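Local coordinates for protein probable fatty acyl-CoA transferase Rv3272 (Mycobacterium tuberculosis, PDB 5YIY) that probably serves fatty acid metabolism as a family III CoA transferase, binding fatty acyl-CoAs of varied chain length and palmitoyl-CoA most tightly, at residues Q20-P25 and L67-G72; V32-E37 and A370-V375; S75-L80 and P381-H386; Y276-P281 and L308-K313. The protein carries 1 engineered substitution. All coordinates share one frame; numbering follows the deposited sequence.

Contacts 1, 2 and 3 sit together in the large Rossmann-fold domain, while contact 4 lies in what is probably the small domain, its centre about 48 Å from that of contact 1 and about 62 Å from that of contact 3. Contacts 1 and 2 use the two ends of helix 23-33 and are bridged by a weak, long ion pair between Arg71 and Asp33. Contact 3 touches contact 1 where the backbone O of Asn70 packs on the Pro381 ring, and fastens the end of the chain to the edge strand 74-77. Contact 1 is the one beside the active site: the side chain of Val22 is about 4 Å from that of Ala175, the engineered residue at the inferred nucleophile position. Contacts 1 and 2 also reach the second subunit.

Contact 1. Residues Q20-P25 and L67-G72; sequences QNVAGP and LPNNRG
Pro25 and Asn69 meet through their beta carbons: in the first turn of helix 23-33, CB of Pro25 points toward the loop and lies 4.0 Å from CB of Asn69. Asn70 comes at the same ring atom with the end of its side chain, its OD1 3.9 Å from Pro25 CB. That amide is held in place by partners outside the pair, since its ND2 bonds to the carbonyl of Phe66 and its OD1 receives Lys40 and Lys73. Beside the ring the two backbone carbonyls crowd together, Pro25 O standing 3.0 Å from Asn69 O. Two acceptors this close would be expected to repel, but NZ of Lys73 bonds to both and to Asn70 OD1, so one ammonium group ties the turn to the loop. At the other end of the contact the Val22 side chain runs at a slant to that of Asn69. CG1 of Val22, pointing away from the backbone N (chi1 178°), lies against the end of the Asn69 side chain, while the valine also packs on Ala175, an engineered residue, and on Asn176. A loop after the first strand leading into a helix start is classic Rossmann-fold architecture, here placing Val22 next to the inferred nucleophile position.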
loop_
_atom_site.group_PDB
_atom_site.type_symbol
_atom_site.label_atom_id
_atom_site.label_comp_id
_atom_site.label_asym_id
_atom_site.label_seq_id
_atom_site.Cartn_x
_atom_site.Cartn_y
_atom_site.Cartn_z
ATOM N N GLN A 20 3.287 15.144 9.626
ATOM C CA GLN A 20 4.732 14.996 9.770
ATOM C C GLN A 20 5.191 13.614 9.314
ATOM O O GLN A 20 4.369 12.731 9.062
ATOM C CB GLN A 20 5.159 15.222 11.221
ATOM C CG GLN A 20 4.668 16.519 11.840
ATOM C CD GLN A 20 5.392 16.848 13.132
ATOM O OE1 GLN A 20 5.869 15.955 13.833
ATOM N NE2 GLN A 20 5.470 18.132 13.457
ATOM N N ASN A 21 6.507 13.445 9.214
ATOM C CA ASN A 21 7.135 12.166 8.872
ATOM C C ASN A 21 6.804 11.662 7.467
ATOM O O ASN A 21 7.062 12.350 6.480
ATOM C CB ASN A 21 6.769 11.100 9.909
ATOM C CG ASN A 21 7.088 11.537 11.325
ATOM O OD1 ASN A 21 8.130 12.141 11.580
ATOM N ND2 ASN A 21 6.190 11.236 12.255
ATOM N N VAL A 22 6.246 10.458 7.380
ATOM C CA VAL A 22 6.117 9.775 6.094
ATOM C C VAL A 22 4.689 9.669 5.556
ATOM O O VAL A 22 4.403 10.143 4.456
ATOM C CB VAL A 22 6.698 8.349 6.176
ATOM C CG1 VAL A 22 6.512 7.623 4.853
ATOM C CG2 VAL A 22 8.167 8.398 6.564
ATOM N N ALA A 23 3.802 9.045 6.329
ATOM C CA ALA A 23 2.479 8.665 5.837
ATOM C C ALA A 23 1.639 9.861 5.396
ATOM O O ALA A 23 1.119 9.887 4.279
ATOM C CB ALA A 23 1.737 7.870 6.901
ATOM N N GLY A 24 1.510 10.847 6.274
ATOM C CA GLY A 24 0.759 12.052 5.967
ATOM C C GLY A 24 1.322 12.904 4.838
ATOM O O GLY A 24 0.589 13.260 3.915
ATOM N N PRO A 25 2.622 13.247 4.904
ATOM C CA PRO A 25 3.247 14.041 3.840
ATOM C C PRO A 25 3.225 13.368 2.468
ATOM O O PRO A 25 3.159 14.071 1.459
ATOM C CB PRO A 25 4.685 14.204 4.336
ATOM C CG PRO A 25 4.554 14.179 5.811
ATOM C CD PRO A 25 3.509 13.135 6.076
ATOM N N LEU A 67 12.538 14.693 2.369
ATOM C CA LEU A 67 12.754 15.112 0.985
ATOM C C LEU A 67 11.844 14.449 -0.065
ATOM O O LEU A 67 11.275 15.148 -0.903
ATOM C CB LEU A 67 14.224 14.882 0.612
ATOM C CG LEU A 67 14.667 15.056 -0.841
ATOM C CD1 LEU A 67 14.304 16.425 -1.379
ATOM C CD2 LEU A 67 16.161 14.841 -0.930
ATOM N N PRO A 68 11.695 13.109 -0.035
ATOM C CA PRO A 68 10.909 12.524 -1.129
ATOM C C PRO A 68 9.398 12.722 -0.999
ATOM O O PRO A 68 8.664 12.344 -1.913
ATOM C CB PRO A 68 11.258 11.037 -1.043
ATOM C CG PRO A 68 11.535 10.817 0.397
ATOM C CD PRO A 68 12.225 12.069 0.867
ATOM N N ASN A 69 8.940 13.301 0.105
ATOM C CA ASN A 69 7.506 13.437 0.341
ATOM C C ASN A 69 7.033 14.881 0.487
ATOM O O ASN A 69 5.885 15.125 0.856
ATOM C CB ASN A 69 7.104 12.647 1.588
ATOM C CG ASN A 69 7.297 11.153 1.418
ATOM O OD1 ASN A 69 7.091 10.609 0.332
ATOM N ND2 ASN A 69 7.698 10.483 2.491
ATOM N N ASN A 70 7.910 15.836 0.197
ATOM C CA ASN A 70 7.559 17.243 0.349
ATOM C C ASN A 70 8.017 18.112 -0.818
ATOM O O ASN A 70 8.249 19.309 -0.655
ATOM C CB ASN A 70 8.133 17.789 1.656
ATOM C CG ASN A 70 7.539 17.114 2.878
ATOM O OD1 ASN A 70 6.475 17.501 3.359
ATOM N ND2 ASN A 70 8.224 16.094 3.381
ATOM N N ARG A 71 8.139 17.506 -1.994
ATOM C CA ARG A 71 8.514 18.241 -3.197
ATOM C C ARG A 71 7.384 19.158 -3.655
ATOM O O ARG A 71 6.225 18.749 -3.707
ATOM C CB ARG A 71 8.888 17.276 -4.324
ATOM C CG ARG A 71 10.081 16.385 -4.020
ATOM C CD ARG A 71 10.283 15.332 -5.104
ATOM N NE ARG A 71 9.228 14.320 -5.099
ATOM C CZ ARG A 71 8.192 14.309 -5.933
ATOM N NH1 ARG A 71 8.064 15.258 -6.850
ATOM N NH2 ARG A 71 7.283 13.347 -5.851
ATOM N N GLY A 72 7.728 20.400 -3.982
ATOM C CA GLY A 72 6.769 21.338 -4.537
ATOM C C GLY A 72 5.776 21.908 -3.541
ATOM O O GLY A 72 4.868 22.649 -3.920
#

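Contact 2. Residues V32-E37 and A370-V375; sequences VDLGAE and ASFRAV
Asp33 and Leu34 meet the loop 370-375 where helix 23-33 stops in a Schellman motif. Gly35, with phi 101°, is its C-prime residue, and its N bonds back to Val32 O at 2.9 Å. The first shell is mostly backbone and carbon. The carbonyl O of Asp33 receives a CA-H...O contact from Ala374 CA at 3.6 Å, with 154° at the hydrogen. CB of Asp33 lies 3.6 Å from Ala374 O, so the two residues lean on each other through backbone as well as side chain. Next to them CD2 of Leu34 comes to the edge of the Phe372 ring, 3.9 Å from CZ, and Asp33 O also lies near the plane of that ring.

The second shell fixes these groups. Lys8 NZ bonds to both Asp33 O and Arg373 O, so that one ammonium group bridges the two carbonyls, and the Asp33 carboxylate turns to Thr365. Ala374 is the centre of an inverse gamma turn, closed by a weak bond from Val375 N to Arg373 O of 2.8 Å. Phe372 places its CG between the backbone N and the carbonyl carbon (chi1 68°), which sets the ring edge against Leu34. The ring stacks on Tyr369 and meets His192 of the second subunit edge-to-face, and Leu34 packs on Ala188 of the second subunit, so the helix end belongs to the dimer interface. Ser371 OG, bonded to Asp200 and His192 of the second subunit, sits in the plane of the Phe372 ring, at its edge.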
loop_
_atom_site.group_PDB
_atom_site.type_symbol
_atom_site.label_atom_id
_atom_site.label_comp_id
_atom_site.label_asym_id
_atom_site.label_seq_id
_atom_site.Cartn_x
_atom_site.Cartn_y
_atom_site.Cartn_z
ATOM N N VAL A 32 0.180 17.081 -4.537
ATOM C CA VAL A 32 1.058 18.029 -5.216
ATOM C C VAL A 32 1.289 17.593 -6.660
ATOM O O VAL A 32 1.203 18.401 -7.586
ATOM C CB VAL A 32 2.416 18.164 -4.493
ATOM C CG1 VAL A 32 3.463 18.762 -5.421
ATOM C CG2 VAL A 32 2.270 19.013 -3.245
ATOM N N ASP A 33 1.571 16.307 -6.841
ATOM C CA ASP A 33 1.807 15.748 -8.167
ATOM C C ASP A 33 0.558 15.840 -9.038
ATOM O O ASP A 33 0.649 15.914 -10.265
ATOM C CB ASP A 33 2.270 14.292 -8.060
ATOM C CG ASP A 33 3.665 14.165 -7.482
ATOM O OD1 ASP A 33 4.360 15.197 -7.364
ATOM O OD2 ASP A 33 4.069 13.033 -7.145
ATOM N N LEU A 34 -0.609 15.836 -8.399
ATOM C CA LEU A 34 -1.872 15.955 -9.119
ATOM C C LEU A 34 -2.281 17.414 -9.321
ATOM O O LEU A 34 -3.372 17.695 -9.815
ATOM C CB LEU A 34 -2.979 15.195 -8.385
ATOM C CG LEU A 34 -2.786 13.680 -8.275
ATOM C CD1 LEU A 34 -3.887 13.053 -7.432
ATOM C CD2 LEU A 34 -2.731 13.042 -9.656
ATOM N N GLY A 35 -1.406 18.338 -8.933
ATOM C CA GLY A 35 -1.591 19.742 -9.251
ATOM C C GLY A 35 -2.133 20.635 -8.148
ATOM O O GLY A 35 -2.327 21.831 -8.359
ATOM N N ALA A 36 -2.375 20.067 -6.971
ATOM C CA ALA A 36 -2.930 20.840 -5.864
ATOM C C ALA A 36 -1.872 21.711 -5.194
ATOM O O ALA A 36 -0.691 21.361 -5.167
ATOM C CB ALA A 36 -3.569 19.916 -4.840
ATOM N N GLU A 37 -2.303 22.848 -4.659
ATOM C CA GLU A 37 -1.430 23.692 -3.853
ATOM C C GLU A 37 -1.454 23.211 -2.407
ATOM O O GLU A 37 -2.479 23.299 -1.733
ATOM C CB GLU A 37 -1.856 25.158 -3.930
ATOM C CG GLU A 37 -0.966 26.099 -3.131
ATOM C CD GLU A 37 -1.517 27.509 -3.059
ATOM O OE1 GLU A 37 -0.720 28.466 -3.155
ATOM O OE2 GLU A 37 -2.745 27.662 -2.892
ATOM N N ALA A 370 -1.818 9.638 -18.867
ATOM C CA ALA A 370 -1.400 9.975 -20.225
ATOM C C ALA A 370 -1.504 11.471 -20.518
ATOM O O ALA A 370 -0.659 12.021 -21.234
ATOM C CB ALA A 370 -2.223 9.181 -21.238
ATOM N N SER A 371 -2.529 12.139 -19.992
ATOM C CA SER A 371 -2.829 13.518 -20.363
ATOM C C SER A 371 -2.016 14.543 -19.582
ATOM O O SER A 371 -2.040 15.730 -19.931
ATOM C CB SER A 371 -4.320 13.807 -20.165
ATOM O OG SER A 371 -4.598 14.118 -18.812
ATOM N N PHE A 372 -1.311 14.126 -18.538
ATOM C CA PHE A 372 -0.445 15.023 -17.785
ATOM C C PHE A 372 0.643 14.189 -17.121
ATOM O O PHE A 372 0.647 12.959 -17.203
ATOM C CB PHE A 372 -1.238 15.834 -16.756
ATOM C CG PHE A 372 -1.801 15.008 -15.637
ATOM C CD1 PHE A 372 -2.992 14.319 -15.793
ATOM C CD2 PHE A 372 -1.133 14.919 -14.427
ATOM C CE1 PHE A 372 -3.505 13.557 -14.762
ATOM C CE2 PHE A 372 -1.644 14.159 -13.395
ATOM C CZ PHE A 372 -2.830 13.478 -13.561
ATOM N N ARG A 373 1.559 14.875 -16.438
ATOM C CA ARG A 373 2.751 14.280 -15.839
ATOM C C ARG A 373 2.643 14.418 -14.325
ATOM O O ARG A 373 2.759 15.526 -13.791
ATOM C CB ARG A 373 3.999 14.982 -16.371
ATOM C CG ARG A 373 5.314 14.260 -16.233
ATOM C CD ARG A 373 6.342 15.064 -17.006
ATOM N NE ARG A 373 7.689 14.532 -16.881
ATOM C CZ ARG A 373 8.161 13.537 -17.620
ATOM N NH1 ARG A 373 7.382 12.962 -18.529
ATOM N NH2 ARG A 373 9.406 13.118 -17.446
ATOM N N ALA A 374 2.414 13.298 -13.631
ATOM C CA ALA A 374 2.197 13.309 -12.183
ATOM C C ALA A 374 3.545 13.350 -11.467
ATOM O O ALA A 374 3.935 12.450 -10.722
ATOM C CB ALA A 374 1.368 12.107 -11.746
ATOM N N VAL A 375 4.252 14.449 -11.701
ATOM C CA VAL A 375 5.595 14.648 -11.176
ATOM C C VAL A 375 5.810 16.137 -10.957
ATOM O O VAL A 375 5.341 16.969 -11.742
ATOM C CB VAL A 375 6.661 14.058 -12.128
ATOM C CG1 VAL A 375 7.815 15.038 -12.342
ATOM C CG2 VAL A 375 7.177 12.731 -11.591
#

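Contact 3. Residues S75-L80 and P381-H386; sequences SVTVDL and PTAGEH
Ser75 OG is gripped by two groups: it accepts the N-H of Gly384 at 3.0 Å, with 155° at the hydrogen, and bonds to the carboxylate of Glu42 on the neighbouring strand. Setting OG opposite the backbone N (chi1 -180°) carries the hydroxyl to the turn, while Ser75 CB packs against the Pro381 ring, 3.6 Å from its CG. The backbone of the same serine makes a second pair of bonds. His386 N donates to Ser75 O at 3.1 Å, lying in the carbonyl plane, and Ser75 N donates to His386 ND1 at 3.3 Å, nearly straight but tilted 31° from the imidazole plane. One residue thus holds the loop through its N, O and OG.

The loop is braced internally. Thr382 to Glu385 make a type II beta turn, closed by Glu385 N to Thr382 O at 3.1 Å, with Gly384 at the position that takes positive phi. Glu385 reaches back so that its OE1 accepts from both Thr382 N, at 2.6 Å, and Thr382 OG1. Thr77 packs over the turn, its CB 3.8 Å from Gly384 CA, and its backbone N bonds to Asn387.

Strand 74-77 is an outermost strand of the parallel sheet: Val76 pairs with strand 37-42, whereas N and O of Ser75 bond to His386. His386 is the N-cap of helix 387-390. Because ND1 acts as an acceptor, the imidazole is probably neutral with its proton on NE2, and the loop takes up the N, O and OG of Ser75 on this edge strand.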
loop_
_atom_site.group_PDB
_atom_site.type_symbol
_atom_site.label_atom_id
_atom_site.label_comp_id
_atom_site.label_asym_id
_atom_site.label_seq_id
_atom_site.Cartn_x
_atom_site.Cartn_y
_atom_site.Cartn_z
ATOM N N SER A 75 5.673 26.075 2.800
ATOM C CA SER A 75 5.853 25.900 4.237
ATOM C C SER A 75 5.440 27.117 5.058
ATOM O O SER A 75 5.697 28.259 4.679
ATOM C CB SER A 75 7.312 25.552 4.542
ATOM O OG SER A 75 7.511 25.365 5.933
ATOM N N VAL A 76 4.801 26.851 6.192
ATOM C CA VAL A 76 4.428 27.893 7.139
ATOM C C VAL A 76 4.844 27.496 8.553
ATOM O O VAL A 76 4.414 26.466 9.071
ATOM C CB VAL A 76 2.914 28.180 7.106
ATOM C CG1 VAL A 76 2.489 28.968 8.336
ATOM C CG2 VAL A 76 2.543 28.926 5.833
ATOM N N THR A 77 5.695 28.313 9.165
ATOM C CA THR A 77 6.171 28.068 10.523
ATOM C C THR A 77 5.284 28.785 11.535
ATOM O O THR A 77 4.979 29.967 11.371
ATOM C CB THR A 77 7.640 28.518 10.689
ATOM O OG1 THR A 77 8.512 27.466 10.257
ATOM C CG2 THR A 77 7.949 28.852 12.139
ATOM N N VAL A 78 4.871 28.068 12.578
ATOM C CA VAL A 78 3.909 28.608 13.531
ATOM C C VAL A 78 3.864 27.782 14.824
ATOM O O VAL A 78 4.125 26.577 14.812
ATOM C CB VAL A 78 2.502 28.680 12.883
ATOM C CG1 VAL A 78 1.817 27.319 12.902
ATOM C CG2 VAL A 78 1.652 29.731 13.557
ATOM N N ASP A 79 3.553 28.437 15.941
ATOM C CA ASP A 79 3.466 27.760 17.235
ATOM C C ASP A 79 2.012 27.581 17.662
ATOM O O ASP A 79 1.446 28.438 18.339
ATOM C CB ASP A 79 4.236 28.536 18.307
ATOM C CG ASP A 79 4.172 27.869 19.672
ATOM O OD1 ASP A 79 4.027 26.629 19.725
ATOM O OD2 ASP A 79 4.270 28.586 20.691
ATOM N N LEU A 80 1.431 26.444 17.287
ATOM C CA LEU A 80 -0.003 26.188 17.431
ATOM C C LEU A 80 -0.567 26.330 18.847
ATOM O O LEU A 80 -1.784 26.338 19.030
ATOM C CB LEU A 80 -0.323 24.786 16.910
ATOM C CG LEU A 80 -0.134 24.571 15.408
ATOM C CD1 LEU A 80 -0.327 23.108 15.045
ATOM C CD2 LEU A 80 -1.093 25.451 14.623
ATOM N N PRO A 381 10.201 23.174 0.314
ATOM C CA PRO A 381 10.405 24.535 0.802
ATOM C C PRO A 381 11.274 24.528 2.044
ATOM O O PRO A 381 11.334 23.542 2.783
ATOM C CB PRO A 381 8.985 24.997 1.134
ATOM C CG PRO A 381 8.337 23.727 1.624
ATOM C CD PRO A 381 8.890 22.634 0.727
ATOM N N THR A 382 11.961 25.643 2.268
ATOM C CA THR A 382 12.590 25.823 3.562
ATOM C C THR A 382 11.506 26.063 4.608
ATOM O O THR A 382 10.390 26.484 4.292
ATOM C CB THR A 382 13.592 26.979 3.537
ATOM O OG1 THR A 382 12.976 28.150 2.985
ATOM C CG2 THR A 382 14.809 26.607 2.704
ATOM N N ALA A 383 11.820 25.782 5.850
ATOM C CA ALA A 383 10.867 25.952 6.909
ATOM C C ALA A 383 10.482 27.398 7.041
ATOM O O ALA A 383 11.319 28.258 7.107
ATOM C CB ALA A 383 11.425 25.410 8.200
ATOM N N GLY A 384 9.190 27.662 7.018
ATOM C CA GLY A 384 8.659 28.996 7.102
ATOM C C GLY A 384 8.954 29.866 5.909
ATOM O O GLY A 384 8.917 31.061 5.998
ATOM N N GLU A 385 9.169 29.263 4.759
ATOM C CA GLU A 385 9.506 29.967 3.556
ATOM C C GLU A 385 8.436 30.912 3.097
ATOM O O GLU A 385 8.718 31.931 2.546
ATOM C CB GLU A 385 9.817 28.970 2.452
ATOM C CG GLU A 385 10.234 29.595 1.138
ATOM C CD GLU A 385 10.988 28.653 0.229
ATOM O OE1 GLU A 385 11.533 27.659 0.701
ATOM O OE2 GLU A 385 11.048 28.908 -0.967
ATOM N N HIS A 386 7.199 30.518 3.273
ATOM C CA HIS A 386 6.072 31.277 2.845
ATOM C C HIS A 386 5.344 31.975 3.948
ATOM O O HIS A 386 4.218 32.348 3.801
ATOM C CB HIS A 386 5.160 30.391 2.034
ATOM C CG HIS A 386 5.839 29.781 0.866
ATOM N ND1 HIS A 386 6.575 28.632 0.957
ATOM C CD2 HIS A 386 5.928 30.180 -0.413
ATOM C CE1 HIS A 386 7.079 28.340 -0.219
ATOM N NE2 HIS A 386 6.706 29.269 -1.067
#

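Contact 4. Residues Y276-P281 and L308-K313; sequences YLIGRP and LALASK
Ala309 sets its CB against Ile278 and Arg280. The methyl lies 4.1 Å from Ile278 CB, 3.8 Å from Ile278 O and 3.7 Å from Arg280 CG, so it touches backbone, branch and aliphatic stem at once. Ile278 adopts the less common first torsion, with CG1 between the backbone N and the carbonyl carbon (chi1 65°). This puts CG2 on the side of Leu310, where it approaches CD2 at 4.2 Å, the two side chains inclined to each other. Trp318 of helix 315-324 also packs on Ile278, and its NE1 bonds to Leu310 O, so one indole serves both sides of the contact.

Arg280 is folded, not extended: bends at chi2 (-71°) and chi3 (-51°) curl the chain back after CG has met Ala309. The Arg280 and Leu308 side chains cross at about a right angle, with NH1 of the arginine 4.0 Å from Leu308 CD2. The charge is answered outside the two segments, Arg280 NH2 making salt bridges to Asp282 and to Glu305, the latter on the same helix as Leu308. The stem thus serves as a hydrocarbon surface while the head joins the loop to helix 299-310.

The chain turns at Gly279, where positive phi and the bond from Gly279 N to Tyr276 O (3.1 Å) belong to the Schellman motif ending helix 268-277. The contact thus sets this C-terminal cap against the C-terminal part of helix 299-310, helix-to-helix packing through aliphatic groups in what is probably the small domain of this CoA transferase.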
loop_
_atom_site.group_PDB
_atom_site.type_symbol
_atom_site.label_atom_id
_atom_site.label_comp_id
_atom_site.label_asym_id
_atom_site.label_seq_id
_atom_site.Cartn_x
_atom_site.Cartn_y
_atom_site.Cartn_z
ATOM N N TYR A 276 7.665 -29.885 -17.292
ATOM C CA TYR A 276 8.295 -30.263 -18.550
ATOM C C TYR A 276 9.672 -29.626 -18.704
ATOM O O TYR A 276 10.628 -30.284 -19.115
ATOM C CB TYR A 276 7.403 -29.872 -19.731
ATOM C CG TYR A 276 8.111 -29.894 -21.068
ATOM C CD1 TYR A 276 8.375 -31.093 -21.718
ATOM C CD2 TYR A 276 8.512 -28.714 -21.683
ATOM C CE1 TYR A 276 9.022 -31.116 -22.939
ATOM C CE2 TYR A 276 9.159 -28.728 -22.904
ATOM C CZ TYR A 276 9.410 -29.932 -23.527
ATOM O OH TYR A 276 10.054 -29.950 -24.743
ATOM N N LEU A 277 9.764 -28.342 -18.371
ATOM C CA LEU A 277 11.006 -27.590 -18.517
ATOM C C LEU A 277 12.111 -28.093 -17.591
ATOM O O LEU A 277 13.292 -28.031 -17.935
ATOM C CB LEU A 277 10.754 -26.101 -18.270
ATOM C CG LEU A 277 9.908 -25.393 -19.332
ATOM C CD1 LEU A 277 9.585 -23.970 -18.908
ATOM C CD2 LEU A 277 10.616 -25.408 -20.679
ATOM N N ILE A 278 11.731 -28.585 -16.416
ATOM C CA ILE A 278 12.712 -29.084 -15.456
ATOM C C ILE A 278 12.961 -30.579 -15.630
ATOM O O ILE A 278 13.736 -31.176 -14.885
ATOM C CB ILE A 278 12.270 -28.816 -14.007
ATOM C CG1 ILE A 278 10.999 -29.605 -13.682
ATOM C CG2 ILE A 278 12.065 -27.324 -13.780
ATOM C CD1 ILE A 278 10.341 -29.198 -12.381
ATOM N N GLY A 279 12.302 -31.177 -16.617
ATOM C CA GLY A 279 12.509 -32.578 -16.933
ATOM C C GLY A 279 11.875 -33.538 -15.944
ATOM O O GLY A 279 12.427 -34.603 -15.667
ATOM N N ARG A 280 10.717 -33.167 -15.409
ATOM C CA ARG A 280 10.004 -34.024 -14.464
ATOM C C ARG A 280 8.535 -34.218 -14.841
ATOM O O ARG A 280 7.649 -33.691 -14.169
ATOM C CB ARG A 280 10.100 -33.454 -13.047
ATOM C CG ARG A 280 11.518 -33.338 -12.511
ATOM C CD ARG A 280 12.106 -34.706 -12.205
ATOM N NE ARG A 280 11.211 -35.512 -11.379
ATOM C CZ ARG A 280 11.269 -35.573 -10.053
ATOM N NH1 ARG A 280 12.181 -34.871 -9.394
ATOM N NH2 ARG A 280 10.414 -36.334 -9.385
ATOM N N PRO A 281 8.272 -34.980 -15.916
ATOM C CA PRO A 281 6.898 -35.248 -16.359
ATOM C C PRO A 281 6.111 -36.089 -15.358
ATOM O O PRO A 281 4.880 -36.046 -15.351
ATOM C CB PRO A 281 7.093 -36.018 -17.674
ATOM C CG PRO A 281 8.515 -35.773 -18.073
ATOM C CD PRO A 281 9.262 -35.631 -16.789
ATOM N N LEU A 308 15.347 -30.914 -6.289
ATOM C CA LEU A 308 16.159 -32.000 -6.822
ATOM C C LEU A 308 16.401 -31.786 -8.314
ATOM O O LEU A 308 17.499 -32.022 -8.818
ATOM C CB LEU A 308 15.486 -33.352 -6.576
ATOM C CG LEU A 308 16.185 -34.585 -7.154
ATOM C CD1 LEU A 308 17.494 -34.851 -6.429
ATOM C CD2 LEU A 308 15.275 -35.803 -7.089
ATOM N N ALA A 309 15.365 -31.332 -9.012
ATOM C CA ALA A 309 15.453 -31.074 -10.445
ATOM C C ALA A 309 16.195 -29.773 -10.732
ATOM O O ALA A 309 16.929 -29.670 -11.716
ATOM C CB ALA A 309 14.063 -31.037 -11.062
ATOM N N LEU A 310 15.996 -28.778 -9.873
ATOM C CA LEU A 310 16.617 -27.468 -10.051
ATOM C C LEU A 310 18.110 -27.480 -9.726
ATOM O O LEU A 310 18.809 -26.492 -9.954
ATOM C CB LEU A 310 15.908 -26.423 -9.189
ATOM C CG LEU A 310 14.472 -26.077 -9.590
ATOM C CD1 LEU A 310 13.819 -25.199 -8.538
ATOM C CD2 LEU A 310 14.445 -25.397 -10.952
ATOM N N ALA A 311 18.592 -28.597 -9.193
ATOM C CA ALA A 311 20.001 -28.740 -8.840
ATOM C C ALA A 311 20.897 -28.773 -10.077
ATOM O O ALA A 311 22.108 -28.571 -9.982
ATOM C CB ALA A 311 20.209 -29.993 -8.005
ATOM N N SER A 312 20.295 -29.034 -11.232
ATOM C CA SER A 312 21.037 -29.149 -12.483
ATOM C C SER A 312 21.647 -27.826 -12.941
ATOM O O SER A 312 22.765 -27.797 -13.456
ATOM C CB SER A 312 20.127 -29.700 -13.585
ATOM O OG SER A 312 19.695 -31.015 -13.282
ATOM N N LYS A 313 20.912 -26.735 -12.754
ATOM C CA LYS A 313 21.341 -25.434 -13.259
ATOM C C LYS A 313 21.351 -24.361 -12.174
ATOM O O LYS A 313 20.728 -24.519 -11.124
ATOM C CB LYS A 313 20.433 -24.998 -14.411
ATOM C CG LYS A 313 20.372 -25.998 -15.553
ATOM C CD LYS A 313 19.150 -25.780 -16.427
ATOM C CE LYS A 313 19.384 -26.302 -17.834
ATOM N NZ LYS A 313 18.110 -26.452 -18.586
#